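YjbQ family protein (Aeropyrum pernix, PDB 2P6H) is of unknown function, a member of the UPF0047 (YjbQ) family that forms a three-copy assembly in the crystal. Local coordinates at the interface of chains A and B. Sequence-based numbering; all coordinates share one arbitrary frame. Chains: chain A/B, Hypothetical protein.

Contact 1: the interface of chains A and B. Residues chain A 41-44, 95; chain B 50-52, 109-112.
A polar loop-to-loop interface sets chain A residues A:Val41 to A:Thr44 against the Gly-Thr-Trp-Gln stretch of chain B (B:Gly109 to B:Gln112), a signature of the UPF0047 family, and joins two of the three copies in the deposited assembly through backbone carbonyls; whether the trimer forms in solution the structure alone does not show. B:Gln112 reaches into the chain A loop. Its chain leaves CB with CG anti to the carbonyl carbon (chi1 -65°) and runs extended, laying the amide against the backbone of A:Pro42. The amide nitrogen NE2 donates to A:Val41 O at 3.0 Å, reaching it slightly tilted from the carbonyl plane, and makes a weak bond to A:His43 O. The other end of the same amide is held at home: OE1 takes the backbone N of B:Gly109 at 2.7 Å, which fixes the rotation of the group and turns its N-H side toward chain A.

A:Pro42 CB packs on B:Gly109 CA at 3.6 Å. Two residues further on, A:Thr44 pushes its methyl CG2 toward CG of B:Gln112, also 3.6 Å away, the two side chains running past each other in opposite directions. The carbonyl O of A:Thr44 receives ND2 of B:Asn51 at 3.0 Å, in the carbonyl plane and on a lone pair. OD1 of B:Asn51 also accepts the backbone N of B:Glu52, though from well to the side of the C=O, which may help steady the amide.

Water 2 sits between the chains. It bonds to NE2 of B:Gln112, the backbone O of A:His43 and that of B:Val50. The carboxylate oxygen OD2 of A:Asp95 lies 2.5 Å from water 2. That carboxylate meets B:Gln112 tip to tip, its plane turned 63° from the amide. A second bridge, water 1, links A:Pro42 O (2.7 Å) to the backbone N of B:Trp111.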
ATOM      1  N   VAL A  41       6.860  -9.709  -0.401  1.00 25.12           N
ATOM      2  CA  VAL A  41       7.309 -10.603  -1.443  1.00 25.41           C
ATOM      3  C   VAL A  41       8.333  -9.863  -2.330  1.00 25.77           C
ATOM      4  O   VAL A  41       8.221  -8.673  -2.594  1.00 26.74           O
ATOM      5  CB  VAL A  41       6.057 -11.143  -2.213  1.00 25.03           C
ATOM      6  CG1 VAL A  41       4.944 -11.487  -1.226  1.00 24.98           C
ATOM      7  CG2 VAL A  41       5.556 -10.098  -3.193  1.00 24.17           C
ATOM      8  N   PRO A  42       9.406 -10.559  -2.698  1.00 26.18           N
ATOM      9  CA  PRO A  42      10.460  -9.984  -3.517  1.00 25.80           C
ATOM     10  C   PRO A  42      10.125 -10.031  -5.024  1.00 25.55           C
ATOM     11  O   PRO A  42      10.977  -9.805  -5.872  1.00 26.20           O
ATOM     12  CB  PRO A  42      11.667 -10.858  -3.247  1.00 26.36           C
ATOM     13  CG  PRO A  42      11.070 -12.253  -3.177  1.00 27.14           C
ATOM     14  CD  PRO A  42       9.766 -11.929  -2.328  1.00 25.37           C
ATOM     15  N   HIS A  43       8.864 -10.308  -5.341  1.00 23.51           N
ATOM     16  CA  HIS A  43       8.454 -10.422  -6.745  1.00 24.40           C
ATOM     17  C   HIS A  43       7.809  -9.152  -7.299  1.00 23.46           C
ATOM     18  O   HIS A  43       7.060  -8.483  -6.591  1.00 22.88           O
ATOM     19  CB  HIS A  43       7.476 -11.593  -6.907  1.00 22.79           C
ATOM     20  CG  HIS A  43       7.975 -12.886  -6.334  1.00 25.03           C
ATOM     21  ND1 HIS A  43       9.118 -13.510  -6.784  1.00 25.43           N
ATOM     22  CD2 HIS A  43       7.484 -13.668  -5.341  1.00 24.54           C
ATOM     23  CE1 HIS A  43       9.313 -14.620  -6.093  1.00 24.84           C
ATOM     24  NE2 HIS A  43       8.337 -14.738  -5.210  1.00 26.34           N
ATOM     25  N   THR A  44       8.108  -8.835  -8.558  1.00 22.70           N
ATOM     26  CA  THR A  44       7.532  -7.670  -9.224  1.00 22.07           C
ATOM     27  C   THR A  44       6.271  -8.074 -10.010  1.00 22.70           C
ATOM     28  O   THR A  44       5.580  -7.215 -10.546  1.00 22.40           O
ATOM     29  CB  THR A  44       8.513  -7.030 -10.241  1.00 23.76           C
ATOM     30  OG1 THR A  44       8.789  -7.967 -11.292  1.00 23.90           O
ATOM     31  CG2 THR A  44       9.816  -6.619  -9.566  1.00 20.91           C
ATOM     32  N   ASP A  95       3.503  -4.831  -2.500  1.00 25.08           N
ATOM     33  CA  ASP A  95       4.290  -6.031  -2.246  1.00 27.45           C
ATOM     34  C   ASP A  95       4.683  -6.242  -0.790  1.00 26.29           C
ATOM     35  O   ASP A  95       5.469  -7.139  -0.484  1.00 25.60           O
ATOM     36  CB  ASP A  95       5.551  -6.018  -3.113  1.00 30.67           C
ATOM     37  CG  ASP A  95       6.199  -4.662  -3.153  1.00 34.43           C
ATOM     38  OD1 ASP A  95       6.050  -3.910  -2.168  1.00 36.34           O
ATOM     39  OD2 ASP A  95       6.857  -4.348  -4.163  1.00 40.27           O
TER
ATOM     40  N   VAL B  50       7.170  -0.123  -5.939  1.00 22.77           N
ATOM     41  CA  VAL B  50       8.316  -1.000  -6.115  1.00 22.81           C
ATOM     42  C   VAL B  50       8.043  -1.964  -7.221  1.00 22.57           C
ATOM     43  O   VAL B  50       7.088  -2.730  -7.193  1.00 19.85           O
ATOM     44  CB  VAL B  50       8.520  -1.833  -4.868  1.00 24.13           C
ATOM     45  CG1 VAL B  50       9.622  -2.862  -5.107  1.00 22.88           C
ATOM     46  CG2 VAL B  50       8.914  -0.937  -3.707  1.00 23.85           C
ATOM     47  N   ASN B  51       8.870  -1.898  -8.257  1.00 22.85           N
ATOM     48  CA  ASN B  51       8.736  -2.830  -9.370  1.00 22.57           C
ATOM     49  C   ASN B  51       9.965  -2.742 -10.266  1.00 23.37           C
ATOM     50  O   ASN B  51      11.002  -2.211  -9.892  1.00 22.61           O
ATOM     51  CB  ASN B  51       7.468  -2.469 -10.164  1.00 21.55           C
ATOM     52  CG  ASN B  51       6.833  -3.713 -10.759  1.00 21.54           C
ATOM     53  OD1 ASN B  51       7.213  -4.187 -11.825  1.00 19.82           O
ATOM     54  ND2 ASN B  51       5.829  -4.239 -10.037  1.00 19.89           N
ATOM     55  N   GLU B  52       9.872  -3.321 -11.460  1.00 23.34           N
ATOM     56  CA  GLU B  52      11.006  -3.390 -12.381  1.00 25.06           C
ATOM     57  C   GLU B  52      11.234  -2.097 -13.155  1.00 25.31           C
ATOM     58  O   GLU B  52      10.294  -1.519 -13.717  1.00 26.29           O
ATOM     59  CB  GLU B  52      10.805  -4.553 -13.364  1.00 25.05           C
ATOM     60  CG  GLU B  52      12.082  -5.004 -14.046  1.00 25.68           C
ATOM     61  CD  GLU B  52      11.898  -6.246 -14.927  1.00 27.54           C
ATOM     62  OE1 GLU B  52      10.961  -7.055 -14.677  1.00 28.26           O
ATOM     63  OE2 GLU B  52      12.712  -6.421 -15.862  1.00 26.73           O
ATOM     64  N   GLY B 109      13.868  -7.559  -4.009  1.00 24.32           N
ATOM     65  CA  GLY B 109      14.040  -8.739  -4.834  1.00 22.70           C
ATOM     66  C   GLY B 109      15.004  -8.459  -5.965  1.00 22.33           C
ATOM     67  O   GLY B 109      15.396  -7.320  -6.191  1.00 22.17           O
ATOM     68  N   THR B 110      15.373  -9.502  -6.695  1.00 22.33           N
ATOM     69  CA  THR B 110      16.348  -9.312  -7.795  1.00 23.81           C
ATOM     70  C   THR B 110      15.933  -8.259  -8.799  1.00 23.63           C
ATOM     71  O   THR B 110      16.724  -7.434  -9.237  1.00 24.06           O
ATOM     72  CB  THR B 110      16.469 -10.581  -8.598  1.00 24.62           C
ATOM     73  OG1 THR B 110      16.729 -11.671  -7.710  1.00 25.46           O
ATOM     74  CG2 THR B 110      17.631 -10.465  -9.589  1.00 26.29           C
ATOM     75  N   TRP B 111      14.661  -8.209  -9.182  1.00 22.57           N
ATOM     76  CA  TRP B 111      14.199  -7.230 -10.167  1.00 23.60           C
ATOM     77  C   TRP B 111      13.396  -6.061  -9.601  1.00 23.99           C
ATOM     78  O   TRP B 111      12.834  -5.273 -10.361  1.00 24.72           O
ATOM     79  CB  TRP B 111      13.369  -7.951 -11.234  1.00 25.41           C
ATOM     80  CG  TRP B 111      13.987  -9.258 -11.632  1.00 25.32           C
ATOM     81  CD1 TRP B 111      13.530 -10.509 -11.333  1.00 25.65           C
ATOM     82  CD2 TRP B 111      15.238  -9.436 -12.300  1.00 25.08           C
ATOM     83  NE1 TRP B 111      14.425 -11.458 -11.765  1.00 25.34           N
ATOM     84  CE2 TRP B 111      15.484 -10.825 -12.362  1.00 25.96           C
ATOM     85  CE3 TRP B 111      16.179  -8.553 -12.844  1.00 25.15           C
ATOM     86  CZ2 TRP B 111      16.637 -11.356 -12.951  1.00 25.99           C
ATOM     87  CZ3 TRP B 111      17.329  -9.085 -13.432  1.00 25.15           C
ATOM     88  CH2 TRP B 111      17.544 -10.474 -13.478  1.00 26.22           C
ATOM     89  N   GLN B 112      13.336  -5.949  -8.275  1.00 24.05           N
ATOM     90  CA  GLN B 112      12.595  -4.859  -7.640  1.00 24.27           C
ATOM     91  C   GLN B 112      13.431  -3.595  -7.515  1.00 24.82           C
ATOM     92  O   GLN B 112      14.607  -3.641  -7.149  1.00 23.31           O
ATOM     93  CB  GLN B 112      12.111  -5.265  -6.242  1.00 22.09           C
ATOM     94  CG  GLN B 112      11.087  -6.394  -6.237  1.00 22.50           C
ATOM     95  CD  GLN B 112      10.547  -6.697  -4.843  1.00 24.84           C
ATOM     96  OE1 GLN B 112      11.294  -6.718  -3.861  1.00 21.66           O
ATOM     97  NE2 GLN B 112       9.243  -6.948  -4.758  1.00 22.95           N
TER
HETATM   98  O   HOH W   1      12.105  -9.472  -8.278  1.00 22.32           O
HETATM   99  O   HOH W   2       7.417  -5.408  -6.366  1.00 27.02           O

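Contact 2: the interface of chains A and B. Residues chain A 68-69, 88, 91-92; chain B 60-61, 64, 93.
Helices pack against helices here in an apolar interface: A:Leu88 and A:Ile92 of helix 84-93 meet B:Phe64 and B:Ile61 of helix 55-69, forming in this UPF0047 family protein an apolar seam that would help hold the deposited trimer together, if that is the biological form. No direct polar bond crosses the patch. B:Phe64 stands at its centre; with CG anti to its backbone N (chi1 173°), the ring lies in among the side chains of chain A.

One face of that ring takes A:Leu88, whose CB sits 4.0 Å above the plane and over the ring centre. The leucine's CD1 approaches the ring atom CD1 at 3.9 Å, and its other methyl, CD2, reaches past to CB of B:Phe64 and to CG1 of B:Ile61, again 3.9 Å. At the edge, in the ring plane, lie two different groups. CE1 points at the backbone O of A:Leu68, 3.3 Å away near the end of helix 55-69 of chain A, so the weakly positive rim of the ring probably meets the carbonyl favourably. CZ meets the methyl CD1 of A:Ile92 at 3.9 Å. An alanine in place of B:Phe64 would probably open a gap between A:Leu88 and A:Ile92 and leave the carbonyl of A:Leu68 without its aromatic neighbour.

A:Ile92 also turns CG2 toward CG1 of B:Ile93, the two side chains crossing at about a right angle. Beside it A:Thr91 settles its polar atom within its own helix: OG1, between the backbone N and the carbonyl carbon (chi1 80°), donates to A:Leu88 O at 3.0 Å. This leaves the methyl CG2 turned toward CD1 of B:Ile61. Where the ends of the two copies of helix 84-93 come together, water 3 joins their backbones, 3.2 Å from A:Thr91 O and also bonded to B:Ile93 O.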
ATOM      1  N   LEU A  68      -8.536  -4.732 -15.011  1.00 29.13           N
ATOM      2  CA  LEU A  68      -7.742  -3.505 -14.956  1.00 29.97           C
ATOM      3  C   LEU A  68      -6.419  -3.625 -15.631  1.00 27.88           C
ATOM      4  O   LEU A  68      -5.977  -2.738 -16.350  1.00 27.89           O
ATOM      5  CB  LEU A  68      -7.338  -3.305 -13.557  1.00 29.38           C
ATOM      6  CG  LEU A  68      -8.538  -3.079 -12.632  1.00 31.31           C
ATOM      7  CD1 LEU A  68      -8.122  -2.744 -11.199  1.00 30.61           C
ATOM      8  CD2 LEU A  68      -9.440  -1.936 -13.095  1.00 31.42           C
ATOM      9  N   THR A  69      -5.707  -4.738 -15.473  1.00 25.65           N
ATOM     10  CA  THR A  69      -4.366  -4.894 -16.040  1.00 24.01           C
ATOM     11  C   THR A  69      -4.213  -5.458 -17.457  1.00 26.06           C
ATOM     12  O   THR A  69      -3.141  -5.355 -18.053  1.00 23.07           O
ATOM     13  CB  THR A  69      -3.496  -5.710 -15.080  1.00 23.53           C
ATOM     14  OG1 THR A  69      -3.951  -7.064 -15.048  1.00 21.97           O
ATOM     15  CG2 THR A  69      -3.582  -5.119 -13.664  1.00 21.85           C
ATOM     16  N   LEU A  88       1.770  -4.345 -13.487  1.00 23.16           N
ATOM     17  CA  LEU A  88       0.768  -3.319 -13.243  1.00 22.81           C
ATOM     18  C   LEU A  88      -0.079  -3.664 -12.008  1.00 22.15           C
ATOM     19  O   LEU A  88      -0.343  -2.802 -11.167  1.00 21.26           O
ATOM     20  CB  LEU A  88      -0.123  -3.156 -14.481  1.00 22.99           C
ATOM     21  CG  LEU A  88       0.604  -2.769 -15.779  1.00 22.75           C
ATOM     22  CD1 LEU A  88      -0.408  -2.646 -16.898  1.00 21.63           C
ATOM     23  CD2 LEU A  88       1.370  -1.451 -15.602  1.00 19.89           C
ATOM     24  N   THR A  91       1.856  -2.992  -8.879  1.00 22.41           N
ATOM     25  CA  THR A  91       1.993  -1.593  -8.451  1.00 23.09           C
ATOM     26  C   THR A  91       0.780  -1.048  -7.681  1.00 23.28           C
ATOM     27  O   THR A  91       0.910  -0.163  -6.857  1.00 23.24           O
ATOM     28  CB  THR A  91       2.321  -0.643  -9.629  1.00 25.46           C
ATOM     29  OG1 THR A  91       1.130  -0.336 -10.362  1.00 31.73           O
ATOM     30  CG2 THR A  91       3.375  -1.216 -10.570  1.00 22.17           C
ATOM     31  N   ILE A  92      -0.458  -1.500  -7.994  1.00 20.44           N
ATOM     32  CA  ILE A  92      -1.536  -0.852  -7.185  1.00 21.04           C
ATOM     33  C   ILE A  92      -2.074  -1.780  -6.115  1.00 21.43           C
ATOM     34  O   ILE A  92      -3.019  -1.455  -5.408  1.00 23.10           O
ATOM     35  CB  ILE A  92      -2.728  -0.534  -8.054  1.00 21.34           C
ATOM     36  CG1 ILE A  92      -3.109  -1.801  -8.845  1.00 19.22           C
ATOM     37  CG2 ILE A  92      -2.359   0.592  -9.042  1.00 20.69           C
ATOM     38  CD1 ILE A  92      -4.430  -1.766  -9.616  1.00 23.80           C
TER
ATOM     39  N   ASP B  60       4.495   1.882 -19.762  1.00 23.67           N
ATOM     40  CA  ASP B  60       3.201   1.228 -19.578  1.00 23.82           C
ATOM     41  C   ASP B  60       2.526   1.666 -18.273  1.00 22.63           C
ATOM     42  O   ASP B  60       1.328   1.799 -18.172  1.00 21.75           O
ATOM     43  CB  ASP B  60       3.381  -0.293 -19.536  1.00 22.81           C
ATOM     44  CG  ASP B  60       3.721  -0.870 -20.916  1.00 24.00           C
ATOM     45  OD1 ASP B  60       3.393  -0.237 -21.918  1.00 23.45           O
ATOM     46  OD2 ASP B  60       4.271  -1.964 -20.946  1.00 22.80           O
ATOM     47  N   ILE B  61       3.381   1.833 -17.229  1.00 21.33           N
ATOM     48  CA  ILE B  61       2.820   2.249 -15.961  1.00 22.10           C
ATOM     49  C   ILE B  61       2.140   3.608 -16.067  1.00 21.94           C
ATOM     50  O   ILE B  61       1.061   3.846 -15.539  1.00 22.64           O
ATOM     51  CB  ILE B  61       3.969   2.284 -14.976  1.00 22.39           C
ATOM     52  CG1 ILE B  61       4.371   0.829 -14.661  1.00 21.16           C
ATOM     53  CG2 ILE B  61       3.486   2.993 -13.686  1.00 20.40           C
ATOM     54  CD1 ILE B  61       5.490   0.617 -13.635  1.00 22.36           C
ATOM     55  N   PHE B  64      -1.075   3.110 -17.963  1.00 24.01           N
ATOM     56  CA  PHE B  64      -2.025   2.397 -17.109  1.00 23.77           C
ATOM     57  C   PHE B  64      -2.702   3.396 -16.178  1.00 24.48           C
ATOM     58  O   PHE B  64      -3.905   3.417 -15.999  1.00 23.89           O
ATOM     59  CB  PHE B  64      -1.247   1.329 -16.314  1.00 22.61           C
ATOM     60  CG  PHE B  64      -2.083   0.613 -15.264  1.00 25.52           C
ATOM     61  CD1 PHE B  64      -3.182  -0.151 -15.638  1.00 24.86           C
ATOM     62  CD2 PHE B  64      -1.688   0.659 -13.935  1.00 25.78           C
ATOM     63  CE1 PHE B  64      -3.888  -0.865 -14.669  1.00 26.20           C
ATOM     64  CE2 PHE B  64      -2.399  -0.057 -12.970  1.00 26.41           C
ATOM     65  CZ  PHE B  64      -3.498  -0.823 -13.334  1.00 26.65           C
ATOM     66  N   ILE B  93      -1.856   3.747  -5.436  1.00 21.39           N
ATOM     67  CA  ILE B  93      -0.480   3.278  -5.540  1.00 21.39           C
ATOM     68  C   ILE B  93       0.182   3.356  -4.178  1.00 21.96           C
ATOM     69  O   ILE B  93       0.892   2.456  -3.750  1.00 21.98           O
ATOM     70  CB  ILE B  93       0.299   4.151  -6.547  1.00 20.90           C
ATOM     71  CG1 ILE B  93      -0.164   3.873  -7.979  1.00 22.26           C
ATOM     72  CG2 ILE B  93       1.803   3.840  -6.470  1.00 18.71           C
ATOM     73  CD1 ILE B  93       0.370   4.912  -8.971  1.00 24.08           C
TER
HETATM   74  O   HOH W   3       0.266  -0.354  -3.776  1.00 32.53           O

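The C-alpha centres of contact 1 and contact 2 lie about 14 Å apart on the same A-B interface, and no residue belongs to both. The chain connects them closely, however. In chain A, A:Asp95 of contact 1 follows two residues after helix 84-93 of contact 2; in chain B, strand 46-51 of contact 1 is followed by helix 55-69 of contact 2. Directional polar bonds in contact 1 would probably set the register of the chains, while contact 2 adds mainly apolar packing. The interface is not an exact two-fold, so the two chains contribute different residues to each contact, as would be expected if the three copies were arranged in a ring.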